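Local coordinates for isocitrate dehydrogenase [NAD] subunit 1 (Saccharomyces cerevisiae, PDB 3BLX) that serves as the regulatory subunit of the allosteric octamer that oxidises isocitrate with NAD+ to 2-oxoglutarate and carbon dioxide, and binds 5'-untranslated leaders of mitochondrial mRNAs, at the interface of chains A and B and the interface of chains A and C. Numbering follows the deposited sequence. Chains: chain A/B, Isocitrate dehydrogenase [NAD] subunit 1; chain C, Isocitrate dehydrogenase [NAD] subunit 2.

Contact 1: the interface of chains A and B. Residues chain A 14, 18, 302-303; chain B 17, 43-44.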
ATOM      1  N   TYR A  14      -7.588  24.743 -43.879  1.00 71.69           N
ATOM      2  CA  TYR A  14      -8.251  24.855 -42.557  1.00108.63           C
ATOM      3  C   TYR A  14      -9.605  25.653 -42.514  1.00106.79           C
ATOM      4  O   TYR A  14     -10.293  25.814 -43.539  1.00 73.40           O
ATOM      5  CB  TYR A  14      -7.184  25.334 -41.528  1.00101.54           C
ATOM      6  CG  TYR A  14      -7.568  25.381 -40.051  1.00119.09           C
ATOM      7  CD1 TYR A  14      -8.473  24.460 -39.493  1.00108.06           C
ATOM      8  CD2 TYR A  14      -6.981  26.327 -39.196  1.00106.31           C
ATOM      9  CE1 TYR A  14      -8.814  24.511 -38.126  1.00104.02           C
ATOM     10  CE2 TYR A  14      -7.311  26.389 -37.834  1.00102.27           C
ATOM     11  CZ  TYR A  14      -8.228  25.478 -37.302  1.00108.49           C
ATOM     12  OH  TYR A  14      -8.554  25.539 -35.956  1.00 66.10           O
ATOM     13  N   PHE A  18      -6.790  30.917 -34.644  1.00 56.50           N
ATOM     14  CA  PHE A  18      -6.413  30.861 -33.230  1.00 44.18           C
ATOM     15  C   PHE A  18      -6.243  32.257 -32.664  1.00 41.91           C
ATOM     16  O   PHE A  18      -5.527  33.075 -33.244  1.00 51.61           O
ATOM     17  CB  PHE A  18      -5.051  30.185 -33.068  1.00 46.11           C
ATOM     18  CG  PHE A  18      -5.037  28.759 -33.470  1.00 36.20           C
ATOM     19  CD1 PHE A  18      -5.378  27.777 -32.556  1.00 45.82           C
ATOM     20  CD2 PHE A  18      -4.672  28.393 -34.763  1.00 45.48           C
ATOM     21  CE1 PHE A  18      -5.364  26.435 -32.922  1.00 61.25           C
ATOM     22  CE2 PHE A  18      -4.654  27.065 -35.139  1.00 44.27           C
ATOM     23  CZ  PHE A  18      -5.000  26.084 -34.212  1.00 54.50           C
ATOM     24  N   LEU A 302       0.643  24.432 -31.824  1.00 36.53           N
ATOM     25  CA  LEU A 302      -0.712  24.738 -32.280  1.00 40.49           C
ATOM     26  C   LEU A 302      -1.193  23.763 -33.355  1.00 48.18           C
ATOM     27  O   LEU A 302      -2.378  23.748 -33.704  1.00 46.37           O
ATOM     28  CB  LEU A 302      -0.777  26.157 -32.808  1.00 29.88           C
ATOM     29  CG  LEU A 302      -0.825  27.171 -31.680  1.00 38.04           C
ATOM     30  CD1 LEU A 302      -0.650  28.626 -32.181  1.00 25.63           C
ATOM     31  CD2 LEU A 302      -2.140  26.978 -30.927  1.00 33.69           C
ATOM     32  N   GLY A 303      -0.271  22.956 -33.877  1.00 38.24           N
ATOM     33  CA  GLY A 303      -0.623  21.973 -34.883  1.00 50.38           C
ATOM     34  C   GLY A 303      -0.437  22.506 -36.292  1.00 66.30           C
ATOM     35  O   GLY A 303      -0.606  21.761 -37.263  1.00 66.22           O
TER
ATOM     36  N   ARG B  17      -2.683  20.381 -24.888  1.00 14.13           N
ATOM     37  CA  ARG B  17      -2.705  19.182 -25.749  1.00 27.55           C
ATOM     38  C   ARG B  17      -2.709  17.838 -25.008  1.00 23.87           C
ATOM     39  O   ARG B  17      -1.833  17.543 -24.175  1.00 18.62           O
ATOM     40  CB  ARG B  17      -1.501  19.176 -26.689  1.00 33.31           C
ATOM     41  CG  ARG B  17      -1.469  20.278 -27.688  1.00 33.05           C
ATOM     42  CD  ARG B  17      -0.499  19.936 -28.812  1.00 39.94           C
ATOM     43  NE  ARG B  17      -1.064  20.474 -30.038  1.00 57.96           N
ATOM     44  CZ  ARG B  17      -1.781  19.784 -30.913  1.00 39.74           C
ATOM     45  NH1 ARG B  17      -1.980  18.485 -30.752  1.00 42.66           N
ATOM     46  NH2 ARG B  17      -2.273  20.408 -31.965  1.00 42.01           N
ATOM     47  N   GLU B  43      -9.768  19.024 -38.351  1.00 54.43           N
ATOM     48  CA  GLU B  43     -10.543  19.816 -37.415  1.00 40.22           C
ATOM     49  C   GLU B  43      -9.576  20.511 -36.450  1.00 48.33           C
ATOM     50  O   GLU B  43      -9.976  21.288 -35.584  1.00 41.98           O
ATOM     51  CB  GLU B  43     -11.485  18.893 -36.661  1.00 42.81           C
ATOM     52  CG  GLU B  43     -12.640  19.595 -36.015  1.00 65.12           C
ATOM     53  CD  GLU B  43     -13.648  20.093 -37.019  1.00 76.43           C
ATOM     54  OE1 GLU B  43     -14.486  20.943 -36.654  1.00 81.93           O
ATOM     55  OE2 GLU B  43     -13.602  19.642 -38.178  1.00 78.35           O
ATOM     56  N   ASN B  44      -8.288  20.217 -36.632  1.00 41.90           N
ATOM     57  CA  ASN B  44      -7.214  20.759 -35.810  1.00 54.79           C
ATOM     58  C   ASN B  44      -7.464  20.616 -34.298  1.00 67.42           C
ATOM     59  O   ASN B  44      -7.474  21.599 -33.546  1.00 62.06           O
ATOM     60  CB  ASN B  44      -6.923  22.208 -36.192  1.00 58.30           C
ATOM     61  CG  ASN B  44      -5.467  22.580 -35.983  1.00 73.85           C
ATOM     62  OD1 ASN B  44      -4.551  21.840 -36.342  1.00 63.34           O
ATOM     63  ND2 ASN B  44      -5.249  23.735 -35.400  1.00 77.02           N
TER

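Contact 2: the interface of chains A and C. Residues chain A 245-246, 248-249, 254, 277; chain C 226, 229-230.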
ATOM      1  N   ASN A 245      22.707  29.588 -18.854  1.00 22.12           N
ATOM      2  CA  ASN A 245      23.559  30.648 -19.322  1.00 24.29           C
ATOM      3  C   ASN A 245      24.834  30.109 -19.883  1.00 28.91           C
ATOM      4  O   ASN A 245      25.423  30.714 -20.767  1.00 40.88           O
ATOM      5  CB  ASN A 245      23.822  31.700 -18.238  1.00 16.33           C
ATOM      6  CG  ASN A 245      22.709  32.698 -18.149  1.00 32.35           C
ATOM      7  OD1 ASN A 245      22.347  33.322 -19.141  1.00 51.92           O
ATOM      8  ND2 ASN A 245      22.134  32.836 -16.967  1.00 47.61           N
ATOM      9  N   ILE A 246      25.278  28.969 -19.381  1.00 27.47           N
ATOM     10  CA  ILE A 246      26.409  28.301 -20.003  1.00 24.76           C
ATOM     11  C   ILE A 246      25.954  27.893 -21.397  1.00 32.89           C
ATOM     12  O   ILE A 246      26.663  28.102 -22.369  1.00 30.51           O
ATOM     13  CB  ILE A 246      26.859  27.087 -19.217  1.00 26.02           C
ATOM     14  CG1 ILE A 246      27.538  27.521 -17.918  1.00 29.40           C
ATOM     15  CG2 ILE A 246      27.851  26.277 -20.032  1.00 30.77           C
ATOM     16  CD1 ILE A 246      27.643  26.418 -16.901  1.00 25.54           C
ATOM     17  N   ALA A 248      23.730  29.307 -23.263  1.00 33.75           N
ATOM     18  CA  ALA A 248      23.593  30.425 -24.158  1.00 29.68           C
ATOM     19  C   ALA A 248      24.992  30.853 -24.659  1.00 32.01           C
ATOM     20  O   ALA A 248      25.192  31.071 -25.844  1.00 24.30           O
ATOM     21  CB  ALA A 248      22.847  31.548 -23.485  1.00 23.00           C
ATOM     22  N   ALA A 249      25.964  30.918 -23.769  1.00 22.12           N
ATOM     23  CA  ALA A 249      27.309  31.270 -24.162  1.00 22.07           C
ATOM     24  C   ALA A 249      27.898  30.286 -25.181  1.00 38.92           C
ATOM     25  O   ALA A 249      28.528  30.694 -26.171  1.00 30.81           O
ATOM     26  CB  ALA A 249      28.201  31.376 -22.943  1.00 23.44           C
ATOM     27  N   PRO A 254      22.352  34.830 -25.945  1.00 29.52           N
ATOM     28  CA  PRO A 254      20.934  34.745 -25.563  1.00 30.36           C
ATOM     29  C   PRO A 254      20.053  34.987 -26.759  1.00 28.87           C
ATOM     30  O   PRO A 254      18.924  34.533 -26.790  1.00 32.09           O
ATOM     31  CB  PRO A 254      20.757  35.898 -24.585  1.00 31.47           C
ATOM     32  CG  PRO A 254      22.130  36.276 -24.171  1.00 46.16           C
ATOM     33  CD  PRO A 254      23.035  35.951 -25.293  1.00 28.17           C
ATOM     34  N   GLY A 277      21.980  39.126 -21.016  1.00 89.10           N
ATOM     35  CA  GLY A 277      23.141  39.992 -21.200  1.00 84.42           C
ATOM     36  C   GLY A 277      23.043  40.916 -22.402  1.00 90.23           C
ATOM     37  O   GLY A 277      23.517  42.064 -22.332  1.00 69.95           O
TER
ATOM     38  N   LEU C 226      27.392  34.102 -18.183  1.00 33.31           N
ATOM     39  CA  LEU C 226      27.238  34.340 -19.610  1.00 27.86           C
ATOM     40  C   LEU C 226      28.475  35.057 -20.131  1.00 36.63           C
ATOM     41  O   LEU C 226      28.999  34.717 -21.188  1.00 40.32           O
ATOM     42  CB  LEU C 226      26.016  35.192 -19.877  1.00 33.42           C
ATOM     43  CG  LEU C 226      25.244  34.983 -21.180  1.00 38.67           C
ATOM     44  CD1 LEU C 226      24.900  36.335 -21.699  1.00 34.77           C
ATOM     45  CD2 LEU C 226      25.997  34.194 -22.241  1.00 25.14           C
ATOM     46  N   VAL C 229      31.955  32.883 -19.801  1.00 28.00           N
ATOM     47  CA  VAL C 229      32.101  31.796 -20.756  1.00 27.90           C
ATOM     48  C   VAL C 229      32.303  32.278 -22.192  1.00 43.47           C
ATOM     49  O   VAL C 229      33.015  31.627 -22.976  1.00 35.99           O
ATOM     50  CB  VAL C 229      30.945  30.790 -20.688  1.00 27.74           C
ATOM     51  CG1 VAL C 229      30.987  29.799 -21.909  1.00 11.73           C
ATOM     52  CG2 VAL C 229      30.974  30.061 -19.326  1.00 18.32           C
ATOM     53  N   THR C 230      31.690  33.410 -22.543  1.00 36.40           N
ATOM     54  CA  THR C 230      31.880  33.927 -23.895  1.00 50.87           C
ATOM     55  C   THR C 230      33.284  34.510 -23.995  1.00 42.51           C
ATOM     56  O   THR C 230      33.934  34.373 -25.008  1.00 47.21           O
ATOM     57  CB  THR C 230      30.772  34.943 -24.378  1.00 41.29           C
ATOM     58  OG1 THR C 230      30.531  35.912 -23.368  1.00 53.84           O
ATOM     59  CG2 THR C 230      29.437  34.229 -24.706  1.00 38.45           C
TER

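Contact 3: the interface of chains A and C. Residues chain A 146-149; chain C 158-162, 195-196, 199.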
ATOM      1  N   GLY A 146      21.012  41.414  11.128  1.00 37.65           N
ATOM      2  CA  GLY A 146      22.193  40.850  10.511  1.00 27.31           C
ATOM      3  C   GLY A 146      22.183  39.340  10.274  1.00 43.54           C
ATOM      4  O   GLY A 146      23.224  38.754  10.023  1.00 37.34           O
ATOM      5  N   VAL A 147      21.022  38.699  10.359  1.00 32.65           N
ATOM      6  CA  VAL A 147      20.936  37.279  10.086  1.00 30.47           C
ATOM      7  C   VAL A 147      19.744  37.009   9.190  1.00 31.97           C
ATOM      8  O   VAL A 147      18.608  37.263   9.563  1.00 50.35           O
ATOM      9  CB  VAL A 147      20.778  36.462  11.362  1.00 47.01           C
ATOM     10  CG1 VAL A 147      20.500  35.017  11.013  1.00 31.55           C
ATOM     11  CG2 VAL A 147      22.028  36.563  12.218  1.00 31.73           C
ATOM     12  N   VAL A 148      20.002  36.513   7.993  1.00 19.58           N
ATOM     13  CA  VAL A 148      18.921  36.184   7.101  1.00 28.99           C
ATOM     14  C   VAL A 148      18.790  34.677   6.974  1.00 26.41           C
ATOM     15  O   VAL A 148      19.778  33.960   6.816  1.00 21.28           O
ATOM     16  CB  VAL A 148      19.091  36.813   5.727  1.00 28.90           C
ATOM     17  CG1 VAL A 148      18.014  36.292   4.803  1.00 27.27           C
ATOM     18  CG2 VAL A 148      19.000  38.304   5.835  1.00 30.34           C
ATOM     19  N   GLU A 149      17.556  34.203   7.063  1.00 26.46           N
ATOM     20  CA  GLU A 149      17.299  32.776   7.007  1.00 26.03           C
ATOM     21  C   GLU A 149      16.359  32.467   5.869  1.00 18.92           C
ATOM     22  O   GLU A 149      15.339  33.135   5.700  1.00 25.61           O
ATOM     23  CB  GLU A 149      16.717  32.315   8.316  1.00 18.90           C
ATOM     24  CG  GLU A 149      16.919  30.866   8.593  1.00 31.79           C
ATOM     25  CD  GLU A 149      16.294  30.431   9.920  1.00 57.14           C
ATOM     26  OE1 GLU A 149      15.034  30.423  10.059  1.00 43.73           O
ATOM     27  OE2 GLU A 149      17.088  30.082  10.818  1.00 47.94           O
TER
ATOM     28  N   LYS C 158      18.933  27.427   5.561  1.00 22.73           N
ATOM     29  CA  LYS C 158      20.291  27.950   5.297  1.00 30.71           C
ATOM     30  C   LYS C 158      20.472  29.340   5.914  1.00 29.35           C
ATOM     31  O   LYS C 158      19.550  30.152   5.941  1.00 20.66           O
ATOM     32  CB  LYS C 158      20.598  28.001   3.792  1.00 12.06           C
ATOM     33  CG  LYS C 158      20.936  26.651   3.167  1.00 53.12           C
ATOM     34  CD  LYS C 158      20.847  26.714   1.647  1.00 59.32           C
ATOM     35  CE  LYS C 158      20.535  25.341   1.043  1.00 85.96           C
ATOM     36  NZ  LYS C 158      20.028  25.424  -0.366  1.00 86.57           N
ATOM     37  N   LEU C 159      21.667  29.601   6.408  1.00 31.63           N
ATOM     38  CA  LEU C 159      21.929  30.819   7.141  1.00 37.95           C
ATOM     39  C   LEU C 159      22.985  31.641   6.444  1.00 37.32           C
ATOM     40  O   LEU C 159      23.960  31.097   5.912  1.00 37.87           O
ATOM     41  CB  LEU C 159      22.473  30.459   8.511  1.00 47.14           C
ATOM     42  CG  LEU C 159      21.841  31.230   9.641  1.00 46.46           C
ATOM     43  CD1 LEU C 159      20.391  30.893   9.670  1.00 40.89           C
ATOM     44  CD2 LEU C 159      22.497  30.798  10.909  1.00 60.70           C
ATOM     45  N   ILE C 160      22.793  32.953   6.454  1.00 32.84           N
ATOM     46  CA  ILE C 160      23.856  33.883   6.057  1.00 50.98           C
ATOM     47  C   ILE C 160      23.951  35.044   7.067  1.00 24.71           C
ATOM     48  O   ILE C 160      22.938  35.585   7.473  1.00 38.06           O
ATOM     49  CB  ILE C 160      23.684  34.381   4.588  1.00 30.80           C
ATOM     50  CG1 ILE C 160      25.003  34.856   4.015  1.00 48.01           C
ATOM     51  CG2 ILE C 160      22.717  35.516   4.494  1.00 33.62           C
ATOM     52  CD1 ILE C 160      24.834  35.611   2.714  1.00 51.93           C
ATOM     53  N   THR C 161      25.156  35.402   7.498  1.00 30.91           N
ATOM     54  CA  THR C 161      25.313  36.471   8.500  1.00 40.54           C
ATOM     55  C   THR C 161      26.174  37.611   7.996  1.00 36.08           C
ATOM     56  O   THR C 161      27.069  37.397   7.187  1.00 32.83           O
ATOM     57  CB  THR C 161      25.934  35.986   9.843  1.00 38.51           C
ATOM     58  OG1 THR C 161      27.293  35.572   9.641  1.00 47.21           O
ATOM     59  CG2 THR C 161      25.127  34.856  10.472  1.00 28.74           C
ATOM     60  N   ARG C 162      25.889  38.814   8.495  1.00 46.61           N
ATOM     61  CA  ARG C 162      26.684  40.007   8.213  1.00 43.98           C
ATOM     62  C   ARG C 162      28.149  39.771   8.599  1.00 46.02           C
ATOM     63  O   ARG C 162      29.040  40.023   7.798  1.00 41.70           O
ATOM     64  CB  ARG C 162      26.092  41.231   8.931  1.00 45.95           C
ATOM     65  CG  ARG C 162      27.113  42.278   9.346  1.00 62.99           C
ATOM     66  CD  ARG C 162      26.461  43.609   9.694  1.00 69.61           C
ATOM     67  NE  ARG C 162      26.257  44.467   8.525  1.00 75.82           N
ATOM     68  CZ  ARG C 162      25.173  44.424   7.751  1.00 98.30           C
ATOM     69  NH1 ARG C 162      24.201  43.557   8.020  1.00 88.57           N
ATOM     70  NH2 ARG C 162      25.060  45.240   6.706  1.00 68.41           N
ATOM     71  N   LEU C 195      16.532  38.792  -0.048  1.00 57.02           N
ATOM     72  CA  LEU C 195      17.221  39.668   0.871  1.00 42.47           C
ATOM     73  C   LEU C 195      18.442  39.024   1.570  1.00 42.11           C
ATOM     74  O   LEU C 195      19.082  39.649   2.395  1.00 40.14           O
ATOM     75  CB  LEU C 195      16.222  40.240   1.890  1.00 46.03           C
ATOM     76  CG  LEU C 195      15.862  39.482   3.148  1.00 39.25           C
ATOM     77  CD1 LEU C 195      14.496  39.941   3.602  1.00 40.83           C
ATOM     78  CD2 LEU C 195      15.860  38.011   2.870  1.00 58.82           C
ATOM     79  N   ALA C 196      18.782  37.786   1.226  1.00 50.75           N
ATOM     80  CA  ALA C 196      20.035  37.196   1.692  1.00 31.17           C
ATOM     81  C   ALA C 196      21.173  37.707   0.825  1.00 45.84           C
ATOM     82  O   ALA C 196      22.293  37.930   1.280  1.00 34.22           O
ATOM     83  CB  ALA C 196      19.978  35.716   1.612  1.00 39.05           C
ATOM     84  N   LEU C 199      21.835  41.318   1.651  1.00 37.39           N
ATOM     85  CA  LEU C 199      22.657  41.595   2.826  1.00 36.30           C
ATOM     86  C   LEU C 199      24.121  41.509   2.461  1.00 42.51           C
ATOM     87  O   LEU C 199      24.954  42.268   2.954  1.00 51.51           O
ATOM     88  CB  LEU C 199      22.312  40.639   3.980  1.00 33.53           C
ATOM     89  CG  LEU C 199      23.276  40.533   5.163  1.00 30.18           C
ATOM     90  CD1 LEU C 199      22.541  40.002   6.359  1.00 45.45           C
ATOM     91  CD2 LEU C 199      24.464  39.626   4.854  1.00 42.04           C
TER

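Contact 1: the interface of chains A and B
B:Asn44 has a left-handed backbone (phi 50°, psi 57°), and A:Gly303 across from it, also with a positive phi, leaves helix 289-302 directly after its last residue, A:Leu302. The asparagine buries more surface than its neighbours in this patch and works with two sides. Its CB comes against the phenol end of A:Tyr14, 3.6 Å from CE1, the two side chains crossing at about a right angle. The tyrosine is poorly ordered, so this half of the contact is loosely defined. The amide end turns to A:Phe18; ND2 lies in plane at the edge of the ring, implausibly close, with ring and amide planes 74° apart, and the approach carries no weight for binding. The same ND2 gives a weak hydrogen bond of 3.3 Å to the backbone O of A:Leu302. A:Leu302 O also lies in the plane of the B:Arg17 guanidinium, at its edge, and NH2 of that arginine packs 3.7 Å from CA of A:Gly303. The positive group would probably suit the carbonyl-rich helix end. In the fold, chain A supplies the segment leading into strand 18-25, the first residue of that strand, A:Phe18, and the C-terminal end of helix 289-302; chain B supplies the start of strand 17-25 and the loop at B:Glu43 and B:Asn44. These pieces form a small part of a subunit 1 to subunit 1 interface that departs from exact two-fold symmetry.

Contact 2: the interface of chains A and C
The methyl group of A:Ala249 sits among three side chains of chain C, and the contacts across are mainly apolar, with no polar pair close enough to bond between the chains. CB of A:Ala249 lies 3.4 Å from CG1 of C:Val229 and 3.6 Å from CG2 of C:Thr230. The third neighbour, C:Leu226, splits its branches: CD2 packs 3.6 Å from the same A:Ala249 CB, whereas CD1 reaches CG of A:Pro254 at 3.7 Å. OD1 of A:Asn245 comes to 3.9 Å from CG of C:Leu226, the two side chains crossing at about a right angle. An alanine at C:Leu226 would remove both branches and would probably loosen the packing against A:Ala249 and A:Pro254 together. Further out, the contact is chiefly helix 237-251 of chain A against helix 221-230 of chain C, with A:Pro254 and A:Gly277 flanking CD1 of C:Leu226. The chain C helix carries C:Asp222, a predicted metal and substrate ligand, in its first turn. A:Asn245 replaces the acidic metal ligand predicted at C:Asp252 in subunit 2, so the helices probably border a regulatory site, which would couple ligand binding to the subunit boundary. C:Val229 presents CG1 anti to its own backbone N (chi1 169°). C:Thr230 is fixed by its hydroxyl, which takes the crowded position between backbone N and carbonyl carbon (chi1 47°); OG1 donates a hydrogen bond of 2.9 Å to O of C:Leu226 one turn back, in the carbonyl plane on a lone pair.

Contact 3: the interface of chains A and C
Backbone amides are the flat groups that join the chains: the carbonyl of A:Gly146 is met in its own plane, whereas the C=O groups of A:Val148 and C:Ile160 are met nearly end-on. The A:Gly146 carbonyl receives the N-H of C:Arg162 at 3.1 Å from O to N, beside the poorly ordered arginine side chain. Two residues along, A:Val148 and C:Ile160 exchange bonds: A:Val148 N to C:Ile160 O at 3.1 Å, and C:Ile160 N to A:Val148 O at 3.2 Å. The strands run antiparallel, 147-155 of chain A beside 153-161 of chain C. A:Val148 is the most buried residue of the patch, with 97 Å² hidden, and sends CG1, anti to its backbone N (chi1 173°), to 3.4 Å from CD2 of C:Leu195. Its CG2 slides past C:Leu199, 4.0 Å from CD1, so helix 195-208 roofs the valine. The alternating neighbours pair separately. A:Val147 and C:Thr161 lie side by side, CG2 to CG2 at 3.9 Å, while the extended A:Glu149 crosses C:Leu159 obliquely, its CG 3.6 Å from CD1. This short antiparallel ladder, probably part of the clasp typical of the family, continues a sheet from subunit 1 into subunit 2 and helps hold the heterodimer together.

Contacts 2 and 3 join the same pair of chains, A and C, with their C-alpha centres about 29 Å apart. They share no residue: contact 2 is mainly helix packing, contact 3 strand pairing backed by a helix, so subunit 1 and subunit 2 are held at two separate places. Contact 1 uses another part of chain A to meet a second copy of subunit 1, its C-alpha centre about 35 Å from that of contact 2 and 50 Å from that of contact 3. Chain A therefore bridges its heterodimer partner and a like subunit, consistent with an octamer of four copies of each, and movements could perhaps pass between these boundaries.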